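Local structure of DNA photolyase (Agrobacterium tumefaciens, 4U63) at residues G64-A69 against V392-A397; D98-L103 against K130-K135; V115-R120 against L141-F146; R352-H357 against K385-T390. The protein probably repairs cyclobutane pyrimidine dimers in ultraviolet-damaged DNA with light, using a flavin cofactor and a methenyltetrahydrofolate antenna. One frame throughout, in Å; residues are numbered along the deposited sequence. Where two conformers were deposited one is given.

Contact 1 of 4, residues G64-A69 against V392-A397. With FAD (flavin-adenine dinucleotide), chain C.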
# COMPACT_ATOMS: atom_id res chain seq x y z
N GLY A 64 6.52 -10.19 -4.47
CA GLY A 64 7.16 -9.02 -5.09
C GLY A 64 6.16 -7.91 -5.37
O GLY A 64 5.09 -7.87 -4.74
N PRO A 65 6.50 -7.00 -6.32
CA PRO A 65 5.58 -5.88 -6.62
C PRO A 65 4.25 -6.37 -7.12
O PRO A 65 4.20 -7.29 -7.94
CB PRO A 65 6.28 -5.12 -7.75
CG PRO A 65 7.68 -5.56 -7.74
CD PRO A 65 7.70 -6.95 -7.18
N LEU A 66 3.18 -5.74 -6.64
CA LEU A 66 1.84 -6.16 -7.01
C LEU A 66 1.45 -5.71 -8.43
O LEU A 66 0.44 -6.19 -8.96
CB LEU A 66 0.82 -5.66 -5.97
CG LEU A 66 0.97 -6.09 -4.50
CD1 LEU A 66 -0.39 -6.05 -3.79
CD2 LEU A 66 1.59 -7.48 -4.34
N GLY A 67 2.23 -4.81 -9.04
CA GLY A 67 1.91 -4.30 -10.36
C GLY A 67 2.93 -3.33 -10.92
O GLY A 67 3.99 -3.13 -10.33
N GLY A 68 2.58 -2.74 -12.06
CA GLY A 68 3.48 -1.84 -12.82
C GLY A 68 3.99 -0.63 -12.04
O GLY A 68 5.17 -0.33 -12.06
N ALA A 69 3.09 0.07 -11.36
CA ALA A 69 3.50 1.22 -10.53
C ALA A 69 4.47 0.81 -9.42
O ALA A 69 5.45 1.51 -9.13
CB ALA A 69 2.28 1.91 -9.95
N VAL A 392 1.29 2.80 -6.30
CA VAL A 392 2.61 2.56 -5.72
C VAL A 392 2.50 1.92 -4.32
O VAL A 392 3.41 1.20 -3.91
CB VAL A 392 3.52 3.81 -5.68
CG1 VAL A 392 3.93 4.21 -7.11
CG2 VAL A 392 2.89 4.98 -4.95
N ASP A 393 1.38 2.16 -3.62
CA ASP A 393 1.16 1.60 -2.27
C ASP A 393 0.35 0.31 -2.23
O ASP A 393 -0.03 -0.13 -1.14
CB ASP A 393 0.55 2.66 -1.30
CG ASP A 393 -0.90 3.06 -1.62
OD1 ASP A 393 -1.64 2.34 -2.34
OD2 ASP A 393 -1.31 4.13 -1.14
N ALA A 394 0.12 -0.31 -3.39
CA ALA A 394 -0.68 -1.53 -3.45
C ALA A 394 -0.25 -2.50 -2.36
O ALA A 394 0.92 -2.87 -2.27
CB ALA A 394 -0.59 -2.19 -4.81
N ASP A 395 -1.22 -2.91 -1.54
CA ASP A 395 -0.96 -3.76 -0.39
C ASP A 395 -1.96 -4.92 -0.40
O ASP A 395 -3.16 -4.70 -0.57
CB ASP A 395 -1.04 -2.93 0.89
CG ASP A 395 -0.67 -3.72 2.10
OD1 ASP A 395 -1.54 -4.47 2.59
OD2 ASP A 395 0.51 -3.61 2.54
N PRO A 396 -1.47 -6.17 -0.21
CA PRO A 396 -2.38 -7.33 -0.32
C PRO A 396 -3.47 -7.39 0.76
O PRO A 396 -4.49 -8.04 0.57
CB PRO A 396 -1.42 -8.52 -0.20
CG PRO A 396 -0.27 -7.99 0.59
CD PRO A 396 -0.10 -6.58 0.15
N ALA A 397 -3.25 -6.72 1.89
CA ALA A 397 -4.25 -6.65 2.94
C ALA A 397 -5.13 -5.42 2.77
O ALA A 397 -6.35 -5.53 2.75
CB ALA A 397 -3.58 -6.63 4.28
PA FAD C . -2.53 8.89 5.90
O1A FAD C . -3.88 9.53 6.05
O2A FAD C . -1.31 9.72 6.11
O5B FAD C . -2.54 7.59 6.83
C5B FAD C . -1.34 7.03 7.38
C4B FAD C . -1.20 5.55 7.05
O4B FAD C . -2.29 4.80 7.58
C3B FAD C . -1.20 5.26 5.57
O3B FAD C . 0.08 5.52 4.96
C2B FAD C . -1.61 3.81 5.54
O2B FAD C . -0.50 2.94 5.79
C1B FAD C . -2.58 3.71 6.69
N9A FAD C . -4.00 3.84 6.30
C8A FAD C . -4.71 4.98 6.25
N7A FAD C . -5.99 4.75 5.88
C5A FAD C . -6.12 3.42 5.70
C6A FAD C . -7.21 2.52 5.31
N6A FAD C . -8.43 3.02 5.04
N1A FAD C . -6.93 1.20 5.23
C2A FAD C . -5.70 0.71 5.49
N3A FAD C . -4.66 1.49 5.86
C4A FAD C . -4.81 2.82 5.98
N1 FAD C . -3.89 1.63 1.46
C2 FAD C . -2.71 1.03 1.19
O2 FAD C . -1.76 1.27 1.97
N3 FAD C . -2.55 0.20 0.14
C4 FAD C . -3.57 -0.09 -0.72
O4 FAD C . -3.42 -0.87 -1.69
C4X FAD C . -4.88 0.55 -0.49
N5 FAD C . -5.96 0.35 -1.31
C5X FAD C . -7.16 0.94 -1.04
C6 FAD C . -8.27 0.72 -1.85
C7 FAD C . -9.50 1.33 -1.59
C7M FAD C . -10.69 1.07 -2.49
C8 FAD C . -9.64 2.24 -0.44
C8M FAD C . -10.94 2.92 -0.10
C9 FAD C . -8.55 2.47 0.37
C9A FAD C . -7.31 1.86 0.13
N10 FAD C . -6.18 2.11 0.97
C10 FAD C . -4.97 1.46 0.68
C1' FAD C . -6.27 2.95 2.17
C2' FAD C . -5.96 4.42 2.09
O2' FAD C . -6.76 5.02 1.07
C3' FAD C . -4.48 4.69 1.87
O3' FAD C . -3.69 4.03 2.85
C4' FAD C . -4.24 6.20 1.92
O4' FAD C . -4.86 6.81 0.80
C5' FAD C . -2.75 6.47 1.91
O5' FAD C . -2.46 7.87 1.95
P FAD C . -1.57 8.43 3.17
O1P FAD C . -1.34 9.89 2.93
O2P FAD C . -0.33 7.60 3.34
O3P FAD C . -2.54 8.20 4.42
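Leu-66 reaches across to Ala-394 and Pro-396, and Ala-69 meets Val-392, so two loop-rich segments running in nearly opposite directions touch at two separate points. The backbones come closest at the buried end, where the CA atoms of Ala-69 and Val-392 are 5.1 Å apart and Ala-69 CB lies 4.0 Å from Val-392 CG1, which also sits 3.7 Å from Ala-69 O. At the wider, partly exposed end, Leu-66 sets CB against Ala-394 CB at 3.9 Å and, with CG anti to the carbonyl carbon (chi1 -59°), directs CD1 across to the Pro-396 ring, 4.0 Å from its CD. On the far side of 392-397 the backbone serves the flavin: Asp-393 O accepts from FAD N3 at 2.8 Å, and Asp-395 N donates to FAD O4 at 3.0 Å. The Asp-395 carboxylate caps the following turn through Ala-397 N and also bonds Tyr-304. Here the N-terminal photolyase region backs directly onto the loop that reads the flavin edge, part of the FAD site of the photolyase fold.

Contact 2 of 4, residues D98-L103 against K130-K135; sequences DAERIL and KALKQK. With SO4 (sulfate ion), chain O; SO4 (sulfate ion), chain E.
Leu-132 slides past Glu-100 in the opposite direction and meets Leu-103 at about a right angle, joining two helices of the parallel alpha/beta domain, 99-110 and 123-138. Their short axes stay 11.0 Å apart and are inclined at 38°, so the longer side chains bridge the gap. Leu-132 does this with both branches: CD1 lies against the Glu-100 stem, 3.6 Å from its CB, whereas CD2 packs 3.7 Å from Leu-103 CD1. With CG opposite the backbone N (chi1 -180°), the fork of Leu-132 is carried into the groove, where it also touches Trp-30 of strand 27-31.

Farther out, the extended Glu-100 chain crosses Lys-135 at roughly a right angle. The carboxylate meets the aliphatic part of the lysine, OE1 lying 3.4 Å from Lys-135 CD; NZ stays farther off, and the salt bridge of Glu-100 goes to Arg-104 on its own helix. At the helix start Asp-98 is the N-cap, its OD2 accepting from Arg-101 N. Sulfate ions, probably from the crystallisation liquor, bind at both outer flanks. One takes Lys-133 NZ; in the other, O4 receives Asp-98 N and lies at the edge of the Arg-101 guanidinium, 2.6 Å from NH2.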
# COMPACT_ATOMS: atom_id res chain seq x y z
N ASP A 98 14.30 -19.50 -7.94
CA ASP A 98 13.84 -20.25 -6.77
C ASP A 98 14.64 -19.84 -5.54
O ASP A 98 15.87 -19.94 -5.53
CB ASP A 98 14.00 -21.74 -7.03
CG ASP A 98 13.50 -22.60 -5.89
OD1 ASP A 98 12.28 -22.68 -5.69
OD2 ASP A 98 14.35 -23.21 -5.20
N ALA A 99 13.93 -19.39 -4.50
CA ALA A 99 14.58 -18.87 -3.29
C ALA A 99 15.43 -19.94 -2.61
O ALA A 99 16.55 -19.65 -2.19
CB ALA A 99 13.54 -18.33 -2.32
N GLU A 100 14.91 -21.16 -2.50
CA GLU A 100 15.66 -22.23 -1.85
C GLU A 100 16.98 -22.51 -2.57
O GLU A 100 18.02 -22.60 -1.93
CB GLU A 100 14.84 -23.51 -1.75
CG GLU A 100 15.55 -24.59 -0.95
CD GLU A 100 14.84 -25.94 -0.96
OE1 GLU A 100 13.79 -26.09 -1.59
OE2 GLU A 100 15.38 -26.86 -0.31
N ARG A 101 16.91 -22.64 -3.90
CA ARG A 101 18.10 -22.90 -4.71
C ARG A 101 19.11 -21.75 -4.59
O ARG A 101 20.31 -21.99 -4.42
CB ARG A 101 17.69 -23.12 -6.18
CG ARG A 101 18.72 -23.81 -7.07
CD ARG A 101 19.71 -22.85 -7.70
NE ARG A 101 19.05 -21.79 -8.47
CZ ARG A 101 19.57 -20.59 -8.76
NH1 ARG A 101 20.80 -20.25 -8.34
NH2 ARG A 101 18.86 -19.72 -9.47
N ILE A 102 18.63 -20.52 -4.65
CA ILE A 102 19.51 -19.34 -4.53
C ILE A 102 20.18 -19.28 -3.15
O ILE A 102 21.39 -19.06 -3.05
CB ILE A 102 18.74 -18.03 -4.81
CG1 ILE A 102 18.46 -17.92 -6.31
CG2 ILE A 102 19.51 -16.80 -4.34
CD1 ILE A 102 17.31 -17.00 -6.64
N LEU A 103 19.39 -19.49 -2.11
CA LEU A 103 19.92 -19.45 -0.75
C LEU A 103 20.93 -20.57 -0.50
O LEU A 103 21.98 -20.34 0.08
CB LEU A 103 18.80 -19.47 0.28
CG LEU A 103 17.96 -18.18 0.34
CD1 LEU A 103 16.73 -18.41 1.21
CD2 LEU A 103 18.75 -16.99 0.87
N LYS A 130 7.54 -20.30 5.89
CA LYS A 130 7.44 -21.47 6.79
C LYS A 130 8.04 -22.73 6.15
O LYS A 130 8.79 -23.47 6.80
CB LYS A 130 5.98 -21.71 7.20
CG LYS A 130 5.79 -22.87 8.19
CD LYS A 130 4.35 -22.98 8.67
CE LYS A 130 4.20 -24.08 9.72
NZ LYS A 130 2.76 -24.36 10.02
N ALA A 131 7.71 -22.96 4.88
CA ALA A 131 8.18 -24.16 4.18
C ALA A 131 9.69 -24.12 3.98
O ALA A 131 10.39 -25.10 4.21
CB ALA A 131 7.47 -24.30 2.84
N LEU A 132 10.19 -22.96 3.56
CA LEU A 132 11.60 -22.76 3.30
C LEU A 132 12.41 -22.93 4.58
O LEU A 132 13.46 -23.59 4.57
CB LEU A 132 11.83 -21.38 2.70
CG LEU A 132 13.26 -21.01 2.36
CD1 LEU A 132 13.86 -21.96 1.33
CD2 LEU A 132 13.28 -19.58 1.87
N LYS A 133 11.91 -22.33 5.66
CA LYS A 133 12.56 -22.40 6.97
C LYS A 133 12.74 -23.84 7.43
O LYS A 133 13.82 -24.21 7.88
CB LYS A 133 11.75 -21.60 7.98
CG LYS A 133 12.33 -21.53 9.37
CD LYS A 133 11.68 -20.43 10.19
CE LYS A 133 10.22 -20.74 10.49
NZ LYS A 133 9.61 -19.68 11.35
N GLN A 134 11.68 -24.65 7.31
CA GLN A 134 11.77 -26.05 7.69
C GLN A 134 12.79 -26.82 6.84
O GLN A 134 13.54 -27.64 7.37
CB GLN A 134 10.40 -26.74 7.60
CG GLN A 134 10.37 -28.16 8.14
CD GLN A 134 10.75 -28.23 9.61
OE1 GLN A 134 10.12 -27.59 10.45
NE2 GLN A 134 11.79 -28.99 9.93
N LYS A 135 12.81 -26.58 5.54
CA LYS A 135 13.76 -27.26 4.65
C LYS A 135 15.20 -26.91 4.99
O LYS A 135 16.05 -27.79 5.03
CB LYS A 135 13.50 -26.92 3.18
CG LYS A 135 12.31 -27.65 2.58
CD LYS A 135 12.04 -27.17 1.16
CE LYS A 135 10.68 -27.61 0.66
NZ LYS A 135 10.62 -29.06 0.31
S SO4 O . 15.79 -21.80 -10.70
O1 SO4 O . 15.71 -23.08 -9.97
O2 SO4 O . 16.48 -22.00 -11.99
O3 SO4 O . 14.42 -21.30 -10.97
O4 SO4 O . 16.51 -20.81 -9.88
S SO4 E . 11.67 -17.90 14.14
O1 SO4 E . 11.62 -19.32 14.53
O2 SO4 E . 13.05 -17.38 14.22
O3 SO4 E . 11.16 -17.79 12.76
O4 SO4 E . 10.83 -17.11 15.06

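Contact 3 of 4, residues V115-R120 against L141-F146. With SO4 (sulfate ion), chain E; SO4 (sulfate ion), chain D.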
# COMPACT_ATOMS: atom_id res chain seq x y z
N VAL A 115 20.63 -17.84 8.00
CA VAL A 115 19.84 -16.98 7.15
C VAL A 115 18.84 -16.27 8.05
O VAL A 115 18.17 -16.92 8.86
CB VAL A 115 19.06 -17.74 6.06
CG1 VAL A 115 18.29 -16.75 5.19
CG2 VAL A 115 19.99 -18.59 5.22
N VAL A 116 18.75 -14.95 7.92
CA VAL A 116 17.75 -14.18 8.62
C VAL A 116 16.87 -13.41 7.65
O VAL A 116 17.28 -13.06 6.54
CB VAL A 116 18.37 -13.19 9.63
CG1 VAL A 116 19.14 -13.95 10.71
CG2 VAL A 116 19.27 -12.17 8.94
N TRP A 117 15.64 -13.17 8.09
CA TRP A 117 14.73 -12.30 7.38
C TRP A 117 13.70 -11.69 8.32
O TRP A 117 13.48 -12.16 9.43
CB TRP A 117 14.02 -13.04 6.23
CG TRP A 117 13.15 -14.25 6.58
CD1 TRP A 117 11.95 -14.24 7.25
CD2 TRP A 117 13.40 -15.62 6.24
NE1 TRP A 117 11.45 -15.53 7.35
CE2 TRP A 117 12.33 -16.39 6.74
CE3 TRP A 117 14.44 -16.27 5.56
CZ2 TRP A 117 12.26 -17.78 6.58
CZ3 TRP A 117 14.37 -17.66 5.40
CH2 TRP A 117 13.29 -18.40 5.91
N ASN A 118 13.08 -10.62 7.85
CA ASN A 118 11.95 -10.03 8.53
C ASN A 118 10.68 -10.70 8.07
O ASN A 118 10.46 -10.90 6.87
CB ASN A 118 11.91 -8.53 8.27
CG ASN A 118 13.08 -7.83 8.91
OD1 ASN A 118 13.31 -7.97 10.12
ND2 ASN A 118 13.85 -7.10 8.12
N ARG A 119 9.84 -11.05 9.04
CA ARG A 119 8.58 -11.73 8.76
C ARG A 119 7.72 -10.88 7.84
O ARG A 119 7.74 -9.63 7.91
CB ARG A 119 7.81 -12.00 10.05
CG ARG A 119 8.48 -13.01 10.94
CD ARG A 119 7.85 -13.03 12.31
NE ARG A 119 8.68 -13.81 13.23
CZ ARG A 119 8.66 -13.70 14.55
NH1 ARG A 119 7.85 -12.83 15.17
NH2 ARG A 119 9.47 -14.47 15.27
N ARG A 120 6.99 -11.57 6.97
CA ARG A 120 5.98 -10.96 6.12
C ARG A 120 4.71 -11.66 6.47
O ARG A 120 4.68 -12.88 6.63
CB ARG A 120 6.32 -11.07 4.63
CG ARG A 120 6.54 -12.48 4.11
CD ARG A 120 7.07 -12.44 2.70
NE ARG A 120 7.57 -13.74 2.26
CZ ARG A 120 8.07 -14.00 1.06
NH1 ARG A 120 8.14 -13.05 0.13
NH2 ARG A 120 8.50 -15.23 0.77
N LEU A 141 20.85 -25.76 8.98
CA LEU A 141 21.09 -24.31 8.91
C LEU A 141 20.26 -23.60 9.96
O LEU A 141 19.15 -24.04 10.29
CB LEU A 141 20.76 -23.79 7.51
CG LEU A 141 21.76 -24.32 6.48
CD1 LEU A 141 21.12 -24.52 5.11
CD2 LEU A 141 22.97 -23.41 6.41
N THR A 142 20.80 -22.51 10.50
CA THR A 142 20.06 -21.67 11.41
C THR A 142 19.25 -20.67 10.60
O THR A 142 19.77 -20.01 9.71
CB THR A 142 21.00 -20.94 12.39
OG1 THR A 142 21.69 -21.91 13.18
CG2 THR A 142 20.23 -19.99 13.30
N VAL A 143 17.96 -20.57 10.90
CA VAL A 143 17.07 -19.64 10.25
C VAL A 143 16.31 -18.90 11.33
O VAL A 143 15.73 -19.53 12.21
CB VAL A 143 16.06 -20.34 9.34
CG1 VAL A 143 15.18 -19.29 8.65
CG2 VAL A 143 16.77 -21.22 8.31
N ARG A 144 16.32 -17.58 11.26
CA ARG A 144 15.63 -16.75 12.24
C ARG A 144 14.84 -15.65 11.53
O ARG A 144 15.36 -15.00 10.62
CB ARG A 144 16.63 -16.13 13.22
CG ARG A 144 17.50 -17.16 13.94
CD ARG A 144 18.67 -16.51 14.63
NE ARG A 144 18.24 -15.59 15.67
CZ ARG A 144 19.00 -14.62 16.20
NH1 ARG A 144 20.25 -14.43 15.79
NH2 ARG A 144 18.49 -13.84 17.15
N SER A 145 13.60 -15.45 11.95
CA SER A 145 12.71 -14.43 11.39
C SER A 145 12.30 -13.43 12.46
O SER A 145 12.23 -13.78 13.64
CB SER A 145 11.47 -15.06 10.77
OG SER A 145 10.60 -15.58 11.77
N PHE A 146 12.01 -12.20 12.05
CA PHE A 146 11.80 -11.10 13.00
C PHE A 146 10.58 -10.24 12.72
O PHE A 146 10.17 -10.06 11.57
CB PHE A 146 13.05 -10.20 13.05
CG PHE A 146 14.27 -10.93 13.52
CD1 PHE A 146 15.04 -11.65 12.63
CD2 PHE A 146 14.62 -10.94 14.87
CE1 PHE A 146 16.16 -12.36 13.06
CE2 PHE A 146 15.74 -11.64 15.31
CZ PHE A 146 16.51 -12.35 14.40
S SO4 E . 11.67 -17.90 14.14
O1 SO4 E . 11.62 -19.32 14.53
O2 SO4 E . 13.05 -17.38 14.22
O3 SO4 E . 11.16 -17.79 12.76
O4 SO4 E . 10.83 -17.11 15.06
S SO4 D . 9.18 -13.39 18.76
O1 SO4 D . 9.31 -14.62 17.96
O2 SO4 D . 10.45 -13.12 19.45
O3 SO4 D . 8.11 -13.58 19.76
O4 SO4 D . 8.84 -12.24 17.89
O HOH W 1 8.59 -8.06 9.99
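Two torsions set the face of the sheet shared by Trp-117 and Val-143: CG of Trp-117 stands between its backbone N and carbonyl carbon (chi1 61°), swinging the indole over toward the neighbouring strand, while Val-143 points CG1 away from its own N (chi1 -178°) and up to the ring. The result is a CH-pi contact, with Val-143 CG1 3.9 Å from the centroid of the six-membered ring and over its face. Ser-145 CB approaches the pyrrole side of the same indole obliquely, 3.5 Å from NE1. On the other face, Val-116 CG1 meets the edge of the Phe-146 ring.

The backbones are in parallel register. Val-115 and Trp-117 each give an N-H to the partner strand and take one back, and Arg-119 N adds a further bond to Phe-146 O at 2.7 Å, where a water also bridges to Arg-119 O. Beyond the strand, the extended Arg-119 chain brings NE 3.0 Å from Ser-145 OG, in the guanidinium plane and nearly straight (170°). Its NH1 and NH2 hold one sulfate, and NH2 also reaches a second, which Ser-145 N binds at 3.0 Å; both ions probably come from the crystallisation liquor. Helix 123-138 joins the two strands, making a beta-alpha-beta crossover at the edge of the five-stranded parallel sheet, where 142-146 is one of the two outermost strands.

Contact 4 of 4, residues R352-H357 against K385-T390. With MHF (5,10-methenyl-6,7,8-trihydrofolic acid), chain B.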
# COMPACT_ATOMS: atom_id res chain seq x y z
N ARG A 352 -7.82 9.84 -12.72
CA ARG A 352 -6.72 10.55 -13.40
C ARG A 352 -5.55 10.83 -12.47
O ARG A 352 -4.39 10.73 -12.88
CB ARG A 352 -7.23 11.82 -14.05
CG ARG A 352 -8.20 11.51 -15.17
CD ARG A 352 -8.75 12.79 -15.78
NE ARG A 352 -9.95 12.56 -16.57
CZ ARG A 352 -10.45 13.43 -17.44
NH1 ARG A 352 -9.84 14.60 -17.67
NH2 ARG A 352 -11.57 13.13 -18.11
N GLN A 353 -5.85 11.19 -11.22
CA GLN A 353 -4.81 11.32 -10.20
C GLN A 353 -4.01 10.03 -10.09
O GLN A 353 -2.78 10.04 -10.07
CB GLN A 353 -5.41 11.67 -8.84
CG GLN A 353 -4.36 11.74 -7.74
CD GLN A 353 -4.91 12.04 -6.37
OE1 GLN A 353 -6.02 11.64 -6.00
NE2 GLN A 353 -4.11 12.74 -5.58
N LEU A 354 -4.73 8.91 -9.99
CA LEU A 354 -4.12 7.59 -9.90
C LEU A 354 -3.21 7.31 -11.10
O LEU A 354 -2.06 6.88 -10.93
CB LEU A 354 -5.23 6.54 -9.82
CG LEU A 354 -4.86 5.06 -9.82
CD1 LEU A 354 -3.90 4.72 -8.69
CD2 LEU A 354 -6.13 4.23 -9.71
N TRP A 355 -3.71 7.56 -12.30
CA TRP A 355 -2.92 7.34 -13.50
C TRP A 355 -1.65 8.20 -13.52
O TRP A 355 -0.58 7.71 -13.91
CB TRP A 355 -3.75 7.62 -14.75
CG TRP A 355 -3.16 7.12 -16.01
CD1 TRP A 355 -2.71 7.86 -17.05
CD2 TRP A 355 -2.97 5.74 -16.37
NE1 TRP A 355 -2.24 7.04 -18.04
CE2 TRP A 355 -2.39 5.73 -17.65
CE3 TRP A 355 -3.23 4.52 -15.73
CZ2 TRP A 355 -2.07 4.54 -18.31
CZ3 TRP A 355 -2.91 3.34 -16.39
CH2 TRP A 355 -2.33 3.36 -17.66
N GLN A 356 -1.76 9.45 -13.09
CA GLN A 356 -0.64 10.40 -13.16
C GLN A 356 0.41 10.22 -12.07
O GLN A 356 1.60 10.31 -12.34
CB GLN A 356 -1.15 11.84 -13.10
CG GLN A 356 -0.07 12.87 -13.41
CD GLN A 356 -0.56 14.30 -13.29
OE1 GLN A 356 -1.72 14.56 -12.96
NE2 GLN A 356 0.34 15.25 -13.55
N HIS A 357 -0.04 9.99 -10.83
CA HIS A 357 0.84 9.99 -9.66
C HIS A 357 0.98 8.66 -8.91
O HIS A 357 1.75 8.57 -7.95
CB HIS A 357 0.36 11.06 -8.68
CG HIS A 357 0.50 12.46 -9.19
ND1 HIS A 357 -0.42 13.45 -8.92
CD2 HIS A 357 1.45 13.04 -9.96
CE1 HIS A 357 -0.04 14.57 -9.49
NE2 HIS A 357 1.09 14.35 -10.14
N LYS A 385 -7.99 -5.36 -8.87
CA LYS A 385 -6.90 -5.66 -9.79
C LYS A 385 -6.34 -4.41 -10.46
O LYS A 385 -5.14 -4.29 -10.63
CB LYS A 385 -7.33 -6.67 -10.85
CG LYS A 385 -7.53 -8.07 -10.30
CD LYS A 385 -7.81 -9.10 -11.38
CE LYS A 385 -8.13 -10.46 -10.78
NZ LYS A 385 -9.31 -10.45 -9.88
N TRP A 386 -7.22 -3.49 -10.84
CA TRP A 386 -6.77 -2.23 -11.45
C TRP A 386 -5.89 -1.45 -10.47
O TRP A 386 -4.81 -0.98 -10.82
CB TRP A 386 -7.95 -1.35 -11.90
CG TRP A 386 -7.48 -0.05 -12.51
CD1 TRP A 386 -7.53 1.20 -11.93
CD2 TRP A 386 -6.87 0.13 -13.79
NE1 TRP A 386 -6.99 2.14 -12.78
CE2 TRP A 386 -6.58 1.51 -13.93
CE3 TRP A 386 -6.55 -0.73 -14.83
CZ2 TRP A 386 -5.98 2.04 -15.08
CZ3 TRP A 386 -5.95 -0.20 -15.99
CH2 TRP A 386 -5.68 1.17 -16.09
N PHE A 387 -6.35 -1.36 -9.22
CA PHE A 387 -5.58 -0.69 -8.16
C PHE A 387 -4.24 -1.38 -7.93
O PHE A 387 -3.23 -0.72 -7.71
CB PHE A 387 -6.37 -0.65 -6.85
CG PHE A 387 -7.30 0.53 -6.71
CD1 PHE A 387 -7.85 1.19 -7.82
CD2 PHE A 387 -7.65 0.99 -5.45
CE1 PHE A 387 -8.70 2.27 -7.66
CE2 PHE A 387 -8.51 2.07 -5.29
CZ PHE A 387 -9.03 2.71 -6.39
N ARG A 388 -4.23 -2.71 -7.97
CA ARG A 388 -2.99 -3.48 -7.83
C ARG A 388 -1.93 -3.09 -8.85
O ARG A 388 -0.74 -3.11 -8.54
CB ARG A 388 -3.26 -4.99 -7.93
CG ARG A 388 -3.14 -5.74 -6.62
CD ARG A 388 -3.72 -7.16 -6.69
NE ARG A 388 -3.46 -7.82 -7.98
CZ ARG A 388 -4.25 -8.75 -8.53
NH1 ARG A 388 -5.37 -9.16 -7.94
NH2 ARG A 388 -3.90 -9.28 -9.71
N ASP A 389 -2.36 -2.75 -10.07
CA ASP A 389 -1.44 -2.41 -11.15
C ASP A 389 -1.01 -0.95 -11.14
O ASP A 389 0.03 -0.60 -11.75
CB ASP A 389 -2.06 -2.74 -12.51
CG ASP A 389 -1.02 -2.79 -13.65
OD1 ASP A 389 0.09 -3.34 -13.46
OD2 ASP A 389 -1.32 -2.28 -14.74
N THR A 390 -1.78 -0.09 -10.48
CA THR A 390 -1.60 1.37 -10.61
C THR A 390 -1.18 2.12 -9.35
O THR A 390 -0.70 3.24 -9.44
CB THR A 390 -2.89 2.02 -11.15
OG1 THR A 390 -4.00 1.63 -10.33
CG2 THR A 390 -3.14 1.59 -12.59
N1 MHF B . 0.16 2.93 -13.01
C2 MHF B . -0.05 4.25 -12.97
NA2 MHF B . -0.28 4.81 -11.77
N3 MHF B . -0.01 5.04 -14.10
C4 MHF B . 0.21 4.50 -15.31
O4 MHF B . 0.24 5.19 -16.34
C4A MHF B . 0.44 3.05 -15.38
N5 MHF B . 0.64 2.34 -16.56
C6 MHF B . 0.42 0.89 -16.63
C7 MHF B . 1.11 0.29 -15.40
N8 MHF B . 0.62 0.94 -14.18
C8A MHF B . 0.39 2.27 -14.14
C9 MHF B . 0.98 0.50 -18.01
N10 MHF B . 1.54 1.75 -18.56
C11 MHF B . 0.91 2.85 -17.85
C12 MHF B . 1.94 2.32 -22.74
C13 MHF B . 1.20 3.24 -22.00
C14 MHF B . 1.03 3.08 -20.63
C15 MHF B . 1.61 1.97 -19.97
C16 MHF B . 2.38 1.07 -20.70
C17 MHF B . 2.54 1.24 -22.07
C MHF B . 2.16 2.48 -24.22
O MHF B . 2.98 1.75 -24.75
N MHF B . 1.51 3.45 -24.90
CA MHF B . 1.77 3.81 -26.28
CB MHF B . 0.58 3.50 -27.19
CG MHF B . -0.24 2.29 -26.75
CD MHF B . -1.20 2.56 -25.60
OE1 MHF B . -1.40 3.73 -25.21
OE2 MHF B . -1.77 1.58 -25.07
CT MHF B . 2.11 5.27 -26.36
O1 MHF B . 3.28 5.60 -26.65
O2 MHF B . 1.21 6.12 -26.15
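The last turns of helices 345-357 and 380-390 run 32° apart with their short axes 10.7 Å from each other, and Leu-354 and Thr-390 mark the nearest approach of the backbones. Leu-354 reaches across with both methyls; CD2 lies 3.4 Å from Thr-390 OG1 and touches both Phe-387 CE1 and the pyrrole side of Trp-386. That hydroxyl is turned back into its own helix: with OG1 between N and the carbonyl carbon (chi1 53°), it donates to Trp-386 O from above the carbonyl plane. Trp-355 and Trp-386 meet rim to rim, Trp-355 CZ3 3.5 Å from Trp-386 CH2, their planes nearly parallel but neither ring over the other.

These helix ends supply Leu-354, Trp-355, Asp-389 and Thr-390 to the antenna site of the methenyltetrahydrofolate, whose pterin lies over one face of Trp-355, with O4 2.9 Å above the ring. The backbone reads its polar edge: NA2 donates to both Leu-354 O and Thr-390 O, the latter at 2.8 Å, and N8 gives an almost straight bond (176°) to Asp-389 O. Thr-390 CG2 packs 3.6 Å from N1 of the same ring system. Phe-387, whose CB points away from helix 345-357, touches the flavin and meets Trp-403 edge to face.

From the N terminus, the chain first passes 64-69, which waits more than 300 residues for its partner 392-397; contact 1 thus closes the longest loop, and the other three are nested within it. Contacts 2 and 3 follow in the N-terminal domain, and they cross: 98-103, 115-120, 130-135 and 141-146 alternate along the chain, tying together helices and strands of one alpha/beta domain. They touch where Lys-133 packs on Val-143 and share a sulfate. Contact 4 comes later, in series with these, within the FAD-binding region, about 33 Å from each between centres. It meets contact 1 through Asp-389, which probably bonds Gly-68 and Ala-69, so the antenna pocket and the loop at the flavin are linked through 64-69.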